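Local coordinates for protein alanine racemase (Acinetobacter baumannii, PDB 4QHR) that belongs to the alanine racemase family, whose members join an N-terminal TIM-type barrel to a beta-rich C-terminal domain, at residues A[2-7]-A[269-274]; A[58-63]-A[75-80]; A[121-126]-A[155-160]; A[286-291]-A[319-324]. One frame throughout, in Å; residues are numbered along the deposited sequence.

Contact 1 of 4, residues A[2-7]-A[269-274]; sequences RQATVY and VSIGYG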
loop_
_atom_site.group_PDB
_atom_site.type_symbol
_atom_site.label_atom_id
_atom_site.label_comp_id
_atom_site.label_asym_id
_atom_site.label_seq_id
_atom_site.Cartn_x
_atom_site.Cartn_y
_atom_site.Cartn_z
ATOM N N ARG A 2 -14.235 -3.466 13.299
ATOM C CA ARG A 2 -13.273 -2.398 13.025
ATOM C C ARG A 2 -13.714 -1.603 11.824
ATOM O O ARG A 2 -14.116 -2.166 10.797
ATOM C CB ARG A 2 -11.846 -2.999 12.755
ATOM C CG ARG A 2 -10.760 -1.931 12.656
ATOM C CD ARG A 2 -9.434 -2.602 12.535
ATOM N NE ARG A 2 -8.264 -1.733 12.379
ATOM C CZ ARG A 2 -7.736 -1.390 11.205
ATOM N NH1 ARG A 2 -8.345 -1.743 10.053
ATOM N NH2 ARG A 2 -6.633 -0.648 11.170
ATOM N N GLN A 3 -13.669 -0.289 11.960
ATOM C CA GLN A 3 -14.068 0.662 10.921
ATOM C C GLN A 3 -12.846 1.303 10.256
ATOM O O GLN A 3 -12.112 2.055 10.860
ATOM C CB GLN A 3 -14.959 1.733 11.533
ATOM C CG GLN A 3 -16.199 1.125 12.136
ATOM C CD GLN A 3 -17.072 0.394 11.122
ATOM O OE1 GLN A 3 -17.247 0.835 10.002
ATOM N NE2 GLN A 3 -17.593 -0.724 11.515
ATOM N N ALA A 4 -12.657 0.931 9.001
ATOM C CA ALA A 4 -11.668 1.495 8.080
ATOM C C ALA A 4 -12.319 1.354 6.727
ATOM O O ALA A 4 -12.587 0.248 6.277
ATOM C CB ALA A 4 -10.365 0.695 8.141
ATOM N N THR A 5 -12.597 2.482 6.091
ATOM C CA THR A 5 -13.445 2.554 4.898
ATOM C C THR A 5 -12.920 3.504 3.794
ATOM O O THR A 5 -12.404 4.571 4.049
ATOM C CB THR A 5 -14.823 3.022 5.339
ATOM O OG1 THR A 5 -15.230 2.262 6.475
ATOM C CG2 THR A 5 -15.865 2.821 4.251
ATOM N N VAL A 6 -13.078 3.070 2.562
ATOM C CA VAL A 6 -12.680 3.798 1.360
ATOM C C VAL A 6 -13.977 4.020 0.575
ATOM O O VAL A 6 -14.588 3.042 0.119
ATOM C CB VAL A 6 -11.699 3.007 0.520
ATOM C CG1 VAL A 6 -11.512 3.628 -0.867
ATOM C CG2 VAL A 6 -10.332 2.858 1.229
ATOM N N TYR A 7 -14.375 5.276 0.470
ATOM C CA TYR A 7 -15.608 5.723 -0.209
ATOM C C TYR A 7 -15.216 6.323 -1.527
ATOM O O TYR A 7 -14.259 7.087 -1.573
ATOM C CB TYR A 7 -16.314 6.852 0.568
ATOM C CG TYR A 7 -16.822 6.478 1.928
ATOM C CD1 TYR A 7 -16.016 6.625 3.056
ATOM C CD2 TYR A 7 -18.070 5.995 2.093
ATOM C CE1 TYR A 7 -16.465 6.297 4.311
ATOM C CE2 TYR A 7 -18.518 5.644 3.338
ATOM C CZ TYR A 7 -17.708 5.808 4.445
ATOM O OH TYR A 7 -18.133 5.477 5.692
ATOM N N VAL A 269 -6.894 5.823 16.716
ATOM C CA VAL A 269 -7.730 5.653 15.557
ATOM C C VAL A 269 -7.425 4.314 14.885
ATOM O O VAL A 269 -6.265 3.896 14.833
ATOM C CB VAL A 269 -7.452 6.779 14.548
ATOM C CG1 VAL A 269 -8.234 6.569 13.280
ATOM C CG2 VAL A 269 -7.824 8.130 15.168
ATOM N N SER A 270 -8.452 3.678 14.330
ATOM C CA SER A 270 -8.320 2.389 13.741
ATOM C C SER A 270 -7.853 2.460 12.273
ATOM O O SER A 270 -8.542 1.993 11.378
ATOM C CB SER A 270 -9.629 1.605 13.823
ATOM O OG SER A 270 -10.718 2.293 13.179
ATOM N N ILE A 271 -6.673 3.000 12.073
ATOM C CA ILE A 271 -6.000 2.887 10.766
ATOM C C ILE A 271 -4.513 2.862 10.981
ATOM O O ILE A 271 -4.037 3.450 11.971
ATOM C CB ILE A 271 -6.383 4.061 9.882
ATOM C CG1 ILE A 271 -6.361 3.629 8.432
ATOM C CG2 ILE A 271 -5.441 5.277 10.080
ATOM C CD1 ILE A 271 -7.536 2.754 8.065
ATOM N N GLY A 272 -3.767 2.202 10.076
ATOM C CA GLY A 272 -2.309 2.300 10.099
ATOM C C GLY A 272 -1.742 1.902 8.758
ATOM O O GLY A 272 -2.495 1.801 7.768
ATOM N N TYR A 273 -0.446 1.624 8.700
ATOM C CA TYR A 273 0.158 1.350 7.418
ATOM C C TYR A 273 -0.243 0.027 6.858
ATOM O O TYR A 273 -0.083 -0.164 5.670
ATOM C CB TYR A 273 1.680 1.560 7.363
ATOM C CG TYR A 273 2.440 0.642 8.301
ATOM C CD1 TYR A 273 2.709 -0.664 7.980
ATOM C CD2 TYR A 273 2.924 1.135 9.520
ATOM C CE1 TYR A 273 3.429 -1.493 8.861
ATOM C CE2 TYR A 273 3.642 0.352 10.368
ATOM C CZ TYR A 273 3.859 -0.952 10.061
ATOM O OH TYR A 273 4.552 -1.703 11.015
ATOM N N GLY A 274 -0.796 -0.861 7.694
ATOM C CA GLY A 274 -1.387 -2.118 7.240
ATOM C C GLY A 274 -2.669 -1.944 6.465
ATOM O O GLY A 274 -3.123 -2.900 5.783
HETATM O O HOH W 1 -12.949 0.921 14.375
#
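Ser270 OG donates a hydrogen bond to the backbone O of Gln3, 2.7 Å away. OG approaches at 142° to the C=O bond and 28° out of the carbonyl plane. With chi1 at 58°, OG sits between its own backbone N and carbonyl carbon, in reach of Gln3 O. The same OG, 2.9 Å from a water, accepts a hydrogen from it, while that water in turn accepts the N-H of Gln3, its oxygen 2.8 Å from Gln3 N. One serine oxygen thus grips both polar groups of the Gln3 backbone, one directly and one through the solvent molecule.

The segment 2-7 leads into a strand of the large sheet of the C-terminal domain, although it comes from the very start of the chain; Ala4 and Val6 bond to Val352 there. Across from them, Ser270 is the centre of an inverse gamma turn that ends strand 264-269.

The charged group of Arg2 lies with one face over Ser270 O, whose distance to NH2 is 3.3 Å, but the angle is too poor for a hydrogen bond. NH2 instead forms a salt bridge with Asp275 and a hydrogen bond with Asp303 O, and Phe82 of the second subunit packs on Arg2.

The apolar share is small and tight: Ala4 CB meets Ile271 CD1 at 3.5 Å.

Contact 2 of 4, residues A[58-63]-A[75-80]; sequences ACLQEG and VTLIEG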
loop_
_atom_site.group_PDB
_atom_site.type_symbol
_atom_site.label_atom_id
_atom_site.label_comp_id
_atom_site.label_asym_id
_atom_site.label_seq_id
_atom_site.Cartn_x
_atom_site.Cartn_y
_atom_site.Cartn_z
ATOM N N ALA A 58 -2.505 -0.206 -18.135
ATOM C CA ALA A 58 -1.074 -0.537 -18.169
ATOM C C ALA A 58 -0.795 -1.897 -18.825
ATOM O O ALA A 58 0.310 -2.140 -19.309
ATOM C CB ALA A 58 -0.500 -0.485 -16.788
ATOM N N CYS A 59 -1.778 -2.795 -18.851
ATOM C CA CYS A 59 -1.518 -4.128 -19.382
ATOM C C CYS A 59 -2.788 -4.827 -19.822
ATOM O O CYS A 59 -3.924 -4.414 -19.496
ATOM C CB CYS A 59 -0.736 -5.004 -18.378
ATOM S SG CYS A 59 -1.579 -5.212 -16.780
ATOM N N LEU A 60 -2.590 -5.928 -20.542
ATOM C CA LEU A 60 -3.729 -6.691 -21.063
ATOM C C LEU A 60 -4.705 -7.091 -19.967
ATOM O O LEU A 60 -5.929 -7.060 -20.165
ATOM C CB LEU A 60 -3.214 -7.973 -21.717
ATOM C CG LEU A 60 -4.201 -8.938 -22.362
ATOM C CD1 LEU A 60 -4.796 -8.267 -23.595
ATOM C CD2 LEU A 60 -3.467 -10.223 -22.729
ATOM N N GLN A 61 -4.172 -7.539 -18.836
ATOM C CA GLN A 61 -5.014 -8.062 -17.775
ATOM C C GLN A 61 -5.993 -6.991 -17.255
ATOM O O GLN A 61 -7.159 -7.313 -17.008
ATOM C CB GLN A 61 -4.211 -8.691 -16.639
ATOM C CG GLN A 61 -5.045 -9.025 -15.404
ATOM C CD GLN A 61 -6.229 -9.926 -15.709
ATOM O OE1 GLN A 61 -6.077 -10.970 -16.344
ATOM N NE2 GLN A 61 -7.413 -9.535 -15.248
ATOM N N GLU A 62 -5.529 -5.757 -17.078
ATOM C CA GLU A 62 -6.413 -4.626 -16.755
ATOM C C GLU A 62 -7.493 -4.406 -17.812
ATOM O O GLU A 62 -8.636 -4.115 -17.494
ATOM C CB GLU A 62 -5.619 -3.318 -16.508
ATOM C CG GLU A 62 -4.821 -3.383 -15.233
ATOM C CD GLU A 62 -3.895 -2.176 -14.969
ATOM O OE1 GLU A 62 -3.692 -1.333 -15.851
ATOM O OE2 GLU A 62 -3.379 -2.112 -13.850
ATOM N N GLY A 63 -7.133 -4.541 -19.086
ATOM C CA GLY A 63 -8.121 -4.464 -20.114
ATOM C C GLY A 63 -9.141 -5.597 -20.079
ATOM O O GLY A 63 -10.317 -5.357 -20.269
ATOM N N VAL A 75 -10.246 0.358 -25.607
ATOM C CA VAL A 75 -9.255 0.272 -24.519
ATOM C C VAL A 75 -7.917 0.408 -25.199
ATOM O O VAL A 75 -7.716 -0.209 -26.228
ATOM C CB VAL A 75 -9.329 -1.051 -23.736
ATOM C CG1 VAL A 75 -8.133 -1.194 -22.793
ATOM C CG2 VAL A 75 -10.569 -1.091 -22.887
ATOM N N THR A 76 -7.026 1.217 -24.646
ATOM C CA THR A 76 -5.665 1.344 -25.158
ATOM C C THR A 76 -4.688 0.709 -24.170
ATOM O O THR A 76 -4.709 1.044 -22.967
ATOM C CB THR A 76 -5.314 2.791 -25.436
ATOM O OG1 THR A 76 -6.179 3.265 -26.476
ATOM C CG2 THR A 76 -3.899 2.892 -25.948
ATOM N N LEU A 77 -3.881 -0.242 -24.648
ATOM C CA LEU A 77 -2.806 -0.815 -23.827
ATOM C C LEU A 77 -1.635 0.140 -23.946
ATOM O O LEU A 77 -0.905 0.155 -24.962
ATOM C CB LEU A 77 -2.398 -2.224 -24.263
ATOM C CG LEU A 77 -3.593 -3.192 -24.445
ATOM C CD1 LEU A 77 -3.165 -4.550 -24.998
ATOM C CD2 LEU A 77 -4.403 -3.340 -23.149
ATOM N N ILE A 78 -1.426 0.941 -22.896
ATOM C CA ILE A 78 -0.513 2.104 -23.039
ATOM C C ILE A 78 0.971 1.751 -23.076
ATOM O O ILE A 78 1.782 2.599 -23.353
ATOM C CB ILE A 78 -0.826 3.139 -21.919
ATOM C CG1 ILE A 78 -0.580 4.601 -22.334
ATOM C CG2 ILE A 78 -0.057 2.822 -20.659
ATOM C CD1 ILE A 78 -1.518 5.119 -23.413
ATOM N N GLU A 79 1.337 0.501 -22.760
ATOM C CA GLU A 79 2.690 0.017 -22.886
ATOM C C GLU A 79 2.754 -1.065 -23.916
ATOM O O GLU A 79 3.781 -1.698 -24.047
ATOM C CB GLU A 79 3.156 -0.568 -21.566
ATOM C CG GLU A 79 3.130 0.393 -20.407
ATOM C CD GLU A 79 3.760 -0.213 -19.114
ATOM O OE1 GLU A 79 4.495 -1.248 -19.175
ATOM O OE2 GLU A 79 3.528 0.356 -18.006
ATOM N N GLY A 80 1.641 -1.289 -24.629
ATOM C CA GLY A 80 1.573 -2.371 -25.628
ATOM C C GLY A 80 1.599 -3.756 -25.007
ATOM O O GLY A 80 1.279 -3.919 -23.827
HETATM O O HOH W 2 0.069 -2.007 -21.962
HETATM O O HOH W 3 -0.345 -5.877 -22.282
#
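Between Ala58 and Glu79 sits a water gripped by three backbone groups. Its oxygen lies 2.7 Å from Ala58 O and 2.9 Å from Gly80 O, donating to both, and it accepts the N-H of Glu79. A second water does similar work one step along: it takes the N-H of Leu60, 2.8 Å from N to the water oxygen, and donates to Gly80 O. The Gly80 carbonyl therefore receives two water hydrogens, and solvent carries the polar link between 58-63 and 75-80, where no direct hydrogen bond forms.

The apolar side is led by Leu77. Its CD2 reaches the start of the helix, 3.8 Å from Cys59 O and 4.0 Å from Leu60 CA, while its CD1 faces Leu60 CD1 more loosely. One helical turn on, Gly63 brings its CA up to Val75 CG1 at 4.2 Å. Glu79 CG, anti to its carbonyl carbon (chi1 -59°), lies alongside Ala58 O.

Within 58-63, the extended Glu62 side chain reaches Ala58, its OE1 taking the N-H at 2.8 Å from Ala58 N. Its OE2 bonds to the N of Ala35, next to the modified Lys34, and forms a salt bridge with Arg350 of the second subunit. Cys59 is the N-cap of helix 60-68, which leads on to strand 75-77; together with strand 54-57 they make one beta-alpha-beta unit of the TIM-type barrel.

Contact 3 of 4, residues A[121-126]-A[155-160]; sequences KVWVKL and VLAMHF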
loop_
_atom_site.group_PDB
_atom_site.type_symbol
_atom_site.label_atom_id
_atom_site.label_comp_id
_atom_site.label_asym_id
_atom_site.label_seq_id
_atom_site.Cartn_x
_atom_site.Cartn_y
_atom_site.Cartn_z
ATOM N N LYS A 121 -6.429 1.082 -34.246
ATOM C CA LYS A 121 -5.296 1.940 -34.500
ATOM C C LYS A 121 -4.120 1.434 -33.738
ATOM O O LYS A 121 -4.256 0.660 -32.767
ATOM C CB LYS A 121 -5.560 3.405 -34.122
ATOM C CG LYS A 121 -6.851 3.990 -34.711
ATOM C CD LYS A 121 -7.179 5.407 -34.250
ATOM C CE LYS A 121 -7.422 5.548 -32.775
ATOM N NZ LYS A 121 -8.688 4.908 -32.272
ATOM N N VAL A 122 -2.941 1.860 -34.162
ATOM C CA VAL A 122 -1.721 1.541 -33.445
ATOM C C VAL A 122 -1.189 2.867 -32.921
ATOM O O VAL A 122 -1.125 3.872 -33.676
ATOM C CB VAL A 122 -0.706 0.779 -34.310
ATOM C CG1 VAL A 122 -0.497 1.446 -35.621
ATOM C CG2 VAL A 122 0.636 0.624 -33.587
ATOM N N TRP A 123 -0.865 2.887 -31.641
ATOM C CA TRP A 123 -0.324 4.071 -30.984
ATOM C C TRP A 123 1.211 3.970 -30.983
ATOM O O TRP A 123 1.766 3.036 -30.438
ATOM C CB TRP A 123 -0.903 4.240 -29.573
ATOM C CG TRP A 123 -2.376 4.447 -29.553
ATOM C CD1 TRP A 123 -3.329 3.584 -30.039
ATOM C CD2 TRP A 123 -3.087 5.533 -28.968
ATOM N NE1 TRP A 123 -4.582 4.109 -29.834
ATOM C CE2 TRP A 123 -4.462 5.291 -29.163
ATOM C CE3 TRP A 123 -2.690 6.699 -28.297
ATOM C CZ2 TRP A 123 -5.446 6.177 -28.727
ATOM C CZ3 TRP A 123 -3.633 7.579 -27.869
ATOM C CH2 TRP A 123 -5.013 7.320 -28.060
ATOM N N VAL A 124 1.883 4.895 -31.653
ATOM C CA VAL A 124 3.340 4.798 -31.837
ATOM C C VAL A 124 3.963 5.796 -30.897
ATOM O O VAL A 124 3.801 7.019 -31.057
ATOM C CB VAL A 124 3.754 5.049 -33.293
ATOM C CG1 VAL A 124 5.249 4.876 -33.435
ATOM C CG2 VAL A 124 3.005 4.111 -34.244
ATOM N N LYS A 125 4.698 5.274 -29.921
ATOM C CA LYS A 125 5.210 6.055 -28.793
ATOM C C LYS A 125 6.591 6.638 -29.130
ATOM O O LYS A 125 7.480 5.932 -29.518
ATOM C CB LYS A 125 5.266 5.152 -27.546
ATOM C CG LYS A 125 5.923 5.684 -26.246
ATOM C CD LYS A 125 5.293 6.938 -25.663
ATOM C CE LYS A 125 5.492 7.074 -24.126
ATOM N NZ LYS A 125 6.807 7.656 -23.767
ATOM N N LEU A 126 6.717 7.938 -28.929
ATOM C CA LEU A 126 7.952 8.665 -29.062
ATOM C C LEU A 126 8.664 8.779 -27.729
ATOM O O LEU A 126 8.071 9.150 -26.704
ATOM C CB LEU A 126 7.643 10.089 -29.510
ATOM C CG LEU A 126 8.777 11.124 -29.692
ATOM C CD1 LEU A 126 9.703 10.727 -30.832
ATOM C CD2 LEU A 126 8.202 12.507 -29.914
ATOM N N VAL A 155 -1.475 6.570 -34.341
ATOM C CA VAL A 155 -1.588 7.734 -33.463
ATOM C C VAL A 155 -0.202 8.025 -32.938
ATOM O O VAL A 155 0.367 7.167 -32.300
ATOM C CB VAL A 155 -2.519 7.487 -32.263
ATOM C CG1 VAL A 155 -2.569 8.712 -31.375
ATOM C CG2 VAL A 155 -3.889 7.076 -32.723
ATOM N N LEU A 156 0.337 9.188 -33.201
ATOM C CA LEU A 156 1.602 9.621 -32.625
ATOM C C LEU A 156 1.356 9.945 -31.173
ATOM O O LEU A 156 0.550 10.853 -30.855
ATOM C CB LEU A 156 2.134 10.852 -33.337
ATOM C CG LEU A 156 3.437 11.467 -32.810
ATOM C CD1 LEU A 156 4.570 10.449 -32.879
ATOM C CD2 LEU A 156 3.774 12.690 -33.660
ATOM N N ALA A 157 2.066 9.248 -30.293
ATOM C CA ALA A 157 1.877 9.396 -28.848
ATOM C C ALA A 157 3.177 9.795 -28.150
ATOM O O ALA A 157 4.224 9.212 -28.373
ATOM C CB ALA A 157 1.342 8.111 -28.230
ATOM N N MET A 158 3.077 10.802 -27.318
ATOM C CA MET A 158 4.142 11.129 -26.383
ATOM C C MET A 158 3.591 11.378 -24.970
ATOM O O MET A 158 2.406 11.673 -24.791
ATOM C CB MET A 158 4.825 12.363 -26.861
ATOM C CG MET A 158 6.183 12.604 -26.230
ATOM S SD MET A 158 6.698 14.252 -26.677
ATOM C CE MET A 158 5.432 15.333 -25.957
ATOM N N HIS A 159 4.480 11.246 -23.974
ATOM C CA HIS A 159 4.178 11.592 -22.608
ATOM C C HIS A 159 5.242 12.609 -22.154
ATOM O O HIS A 159 6.428 12.445 -22.407
ATOM C CB HIS A 159 4.155 10.337 -21.745
ATOM C CG HIS A 159 3.443 10.507 -20.427
ATOM N ND1 HIS A 159 2.161 11.025 -20.319
ATOM C CD2 HIS A 159 3.832 10.209 -19.162
ATOM C CE1 HIS A 159 1.801 11.044 -19.044
ATOM N NE2 HIS A 159 2.795 10.553 -18.323
ATOM N N PHE A 160 4.782 13.658 -21.493
ATOM C CA PHE A 160 5.663 14.690 -20.937
ATOM C C PHE A 160 6.318 14.205 -19.687
ATOM O O PHE A 160 5.671 13.555 -18.860
ATOM C CB PHE A 160 4.869 15.940 -20.639
ATOM C CG PHE A 160 4.681 16.794 -21.845
ATOM C CD1 PHE A 160 5.766 17.451 -22.389
ATOM C CD2 PHE A 160 3.450 16.891 -22.476
ATOM C CE1 PHE A 160 5.632 18.222 -23.533
ATOM C CE2 PHE A 160 3.310 17.667 -23.622
ATOM C CZ PHE A 160 4.403 18.335 -24.140
#
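Val155 is held by both its backbone polar groups: its N-H goes to Val122 O, 2.8 Å from N, and its O takes the N-H of Val124 at 2.8 Å from N, with an angle of 162° at the oxygen. The next pair repeats this around Ala157. Its N reaches Val124 O at 2.9 Å, here from above the carbonyl plane, and its O receives the N-H of Leu126 almost straight, 178° at the oxygen. Two carbonyls also take a CA-H contact: Trp123 CA lies 3.4 Å from Val155 O, and Lys125 CA likewise approaches Ala157 O. This is regular parallel pairing.

Side chains fill in on the face of Trp123, Val155 and Ala157. Trp123 CG lies anti to its carbonyl carbon (chi1 -62°), which brings it within 4.1 Å of Val155 CB. Val155 CG1 sits over the six-membered ring of Trp123, 4.0 Å from its centroid, a CH-pi contact, while Ala157 CB comes to the ring edge. Val155 CG2 meets Lys121 CE at 3.8 Å. The polar ends are satisfied elsewhere: Lys121 NZ and Trp123 NE1 share the two oxygens of Glu96, by a salt bridge and a hydrogen bond, and Lys125 NZ bonds to Leu133 O.

On the other face Val124 packs on helix 139-149, which links the two strands, and Leu156 on helix 168-184; Leu126, also on helix 139-149, sets CD2 beside Met158 SD at 4.0 Å. The Trp123 and Val155 side looks into the barrel, toward Tyr207 and Ser190, and strands 95-99 and 188-190 flank the pair.

Contact 4 of 4, residues A[286-291]-A[319-324]; sequences FVAIDG and QVELWG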
loop_
_atom_site.group_PDB
_atom_site.type_symbol
_atom_site.label_atom_id
_atom_site.label_comp_id
_atom_site.label_asym_id
_atom_site.label_seq_id
_atom_site.Cartn_x
_atom_site.Cartn_y
_atom_site.Cartn_z
ATOM N N PHE A 286 -2.011 15.869 9.577
ATOM C CA PHE A 286 -3.265 16.091 10.254
ATOM C C PHE A 286 -4.315 15.131 9.719
ATOM O O PHE A 286 -4.215 14.669 8.579
ATOM C CB PHE A 286 -3.721 17.548 10.040
ATOM C CG PHE A 286 -2.762 18.565 10.622
ATOM C CD1 PHE A 286 -1.710 18.997 9.879
ATOM C CD2 PHE A 286 -2.919 19.049 11.921
ATOM C CE1 PHE A 286 -0.773 19.901 10.413
ATOM C CE2 PHE A 286 -2.010 19.960 12.453
ATOM C CZ PHE A 286 -0.922 20.375 11.682
ATOM N N VAL A 287 -5.318 14.861 10.544
ATOM C CA VAL A 287 -6.565 14.255 10.105
ATOM C C VAL A 287 -7.713 15.281 10.281
ATOM O O VAL A 287 -7.564 16.290 10.994
ATOM C CB VAL A 287 -6.901 12.987 10.851
ATOM C CG1 VAL A 287 -5.771 11.970 10.713
ATOM C CG2 VAL A 287 -7.164 13.247 12.355
ATOM N N ALA A 288 -8.857 14.997 9.679
ATOM C CA ALA A 288 -10.013 15.891 9.763
ATOM C C ALA A 288 -11.068 15.223 10.619
ATOM O O ALA A 288 -11.445 14.059 10.370
ATOM C CB ALA A 288 -10.544 16.194 8.388
ATOM N N ILE A 289 -11.516 15.920 11.655
ATOM C CA ILE A 289 -12.532 15.395 12.587
ATOM C C ILE A 289 -13.430 16.559 13.017
ATOM O O ILE A 289 -12.904 17.583 13.456
ATOM C CB ILE A 289 -11.912 14.863 13.920
ATOM C CG1 ILE A 289 -10.880 13.788 13.655
ATOM C CG2 ILE A 289 -13.024 14.373 14.868
ATOM C CD1 ILE A 289 -10.183 13.249 14.889
ATOM N N ASP A 290 -14.751 16.391 12.911
ATOM C CA ASP A 290 -15.750 17.317 13.468
ATOM C C ASP A 290 -15.520 18.757 12.920
ATOM O O ASP A 290 -15.718 19.740 13.650
ATOM C CB ASP A 290 -15.700 17.270 15.025
ATOM C CG ASP A 290 -16.907 17.995 15.695
ATOM O OD1 ASP A 290 -18.040 17.778 15.265
ATOM O OD2 ASP A 290 -16.715 18.794 16.643
ATOM N N GLY A 291 -15.084 18.870 11.659
ATOM C CA GLY A 291 -14.756 20.175 11.078
ATOM C C GLY A 291 -13.450 20.813 11.483
ATOM O O GLY A 291 -13.183 21.973 11.115
ATOM N N GLN A 319 -15.897 9.537 13.826
ATOM C CA GLN A 319 -15.411 9.267 12.498
ATOM C C GLN A 319 -14.248 10.195 12.248
ATOM O O GLN A 319 -14.289 11.306 12.613
ATOM C CB GLN A 319 -16.519 9.459 11.434
ATOM C CG GLN A 319 -17.170 8.144 10.978
ATOM C CD GLN A 319 -17.572 8.189 9.499
ATOM O OE1 GLN A 319 -18.682 8.620 9.185
ATOM N NE2 GLN A 319 -16.663 7.735 8.574
ATOM N N VAL A 320 -13.215 9.689 11.632
ATOM C CA VAL A 320 -11.982 10.419 11.410
ATOM C C VAL A 320 -11.601 10.291 9.916
ATOM O O VAL A 320 -11.554 9.159 9.389
ATOM C CB VAL A 320 -10.844 9.811 12.251
ATOM C CG1 VAL A 320 -9.495 10.476 11.956
ATOM C CG2 VAL A 320 -11.174 9.935 13.733
ATOM N N GLU A 321 -11.396 11.427 9.257
ATOM C CA GLU A 321 -11.061 11.459 7.852
ATOM C C GLU A 321 -9.557 11.531 7.656
ATOM O O GLU A 321 -8.898 12.486 8.108
ATOM C CB GLU A 321 -11.740 12.652 7.168
ATOM C CG GLU A 321 -11.345 12.812 5.692
ATOM C CD GLU A 321 -12.051 14.016 5.058
ATOM O OE1 GLU A 321 -13.233 14.229 5.424
ATOM O OE2 GLU A 321 -11.430 14.749 4.266
ATOM N N LEU A 322 -8.999 10.538 6.962
ATOM C CA LEU A 322 -7.569 10.516 6.696
ATOM C C LEU A 322 -7.260 11.307 5.450
ATOM O O LEU A 322 -6.302 12.064 5.408
ATOM C CB LEU A 322 -7.085 9.093 6.616
ATOM C CG LEU A 322 -7.513 8.410 7.907
ATOM C CD1 LEU A 322 -7.733 6.973 7.629
ATOM C CD2 LEU A 322 -6.547 8.738 9.039
ATOM N N TRP A 323 -8.101 11.188 4.438
ATOM C CA TRP A 323 -8.138 12.172 3.402
ATOM C C TRP A 323 -9.453 12.101 2.701
ATOM O O TRP A 323 -10.177 11.094 2.829
ATOM C CB TRP A 323 -6.969 11.999 2.431
ATOM C CG TRP A 323 -6.826 10.676 1.719
ATOM C CD1 TRP A 323 -7.545 10.238 0.626
ATOM C CD2 TRP A 323 -5.814 9.708 1.940
ATOM N NE1 TRP A 323 -7.050 9.021 0.207
ATOM C CE2 TRP A 323 -5.996 8.680 1.007
ATOM C CE3 TRP A 323 -4.783 9.588 2.881
ATOM C CZ2 TRP A 323 -5.177 7.550 0.970
ATOM C CZ3 TRP A 323 -3.974 8.461 2.836
ATOM C CH2 TRP A 323 -4.178 7.469 1.867
ATOM N N GLY A 324 -9.795 13.182 2.002
ATOM C CA GLY A 324 -11.071 13.300 1.304
ATOM C C GLY A 324 -11.352 14.772 0.989
ATOM O O GLY A 324 -10.495 15.476 0.503
HETATM O O HOH W 4 -4.167 12.211 7.405
HETATM O O HOH W 5 -16.119 13.619 12.501
#
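Ala288 and Glu321 pair through both backbone groups: Ala288 N donates to Glu321 O at 3.0 Å, and Glu321 N to Ala288 O at 2.9 Å. Both donors lie in the carbonyl plane, and the first bond is nearly straight, 175° at the hydrogen. The two CB atoms of this pair stand 3.9 Å apart. It is a single antiparallel hydrogen-bonded pair; the strand directions are 136° apart, consistent with the pairing going no further.

Around it comes an apolar group. Both methyls of Val320 are met: CG1 by Val287 CG2 at 3.6 Å, CG2 by Ile289 CD1, also at 3.6 Å. Val287 CG1, anti to its carbonyl carbon (chi1 -57°), lies beside Leu322 CD2 at 3.7 Å. Where the strands part, waters bridge them: one donates to Phe286 O, 2.7 Å away, and to Leu322 O; the other accepts from Asp290 N and donates to Gln319 O.

Further out, the carboxylate of Glu321 is held by His326 ND1 and the N of Arg327. At Leu322 the chain changes direction; Leu322 and Trp323 together stand opposite Phe236, a classic beta bulge. Strand 319-321 runs along strand 234-246, through Val320 to Ala238, while 286-289 pairs with 292-297; Ile307 of strand 305-308 packs against Val287 and Ile289. All are strands of the mixed sheet of the C-terminal domain.

Starting at the N terminus, residues 2-7 open the longest loop, which contact 1 closes only at 269-274, so that the C-terminal domain is built back against the first strand. That loop holds the barrel, where 58-63 closes with 75-80 and then 121-126 with 155-160, each within a beta-alpha-beta unit; the centres of contacts 2 and 3 lie about 14 Å apart, and Thr76 touches Trp123 between them. After contact 1 has closed, 286-291 closes with 319-324, a short loop with two strands between. Contact 4 joins parts of the same sheet as contact 1, and Ile271 meets Leu322 between them. Contacts 1 and 2 both touch the second subunit, though their centres are about 31 Å apart.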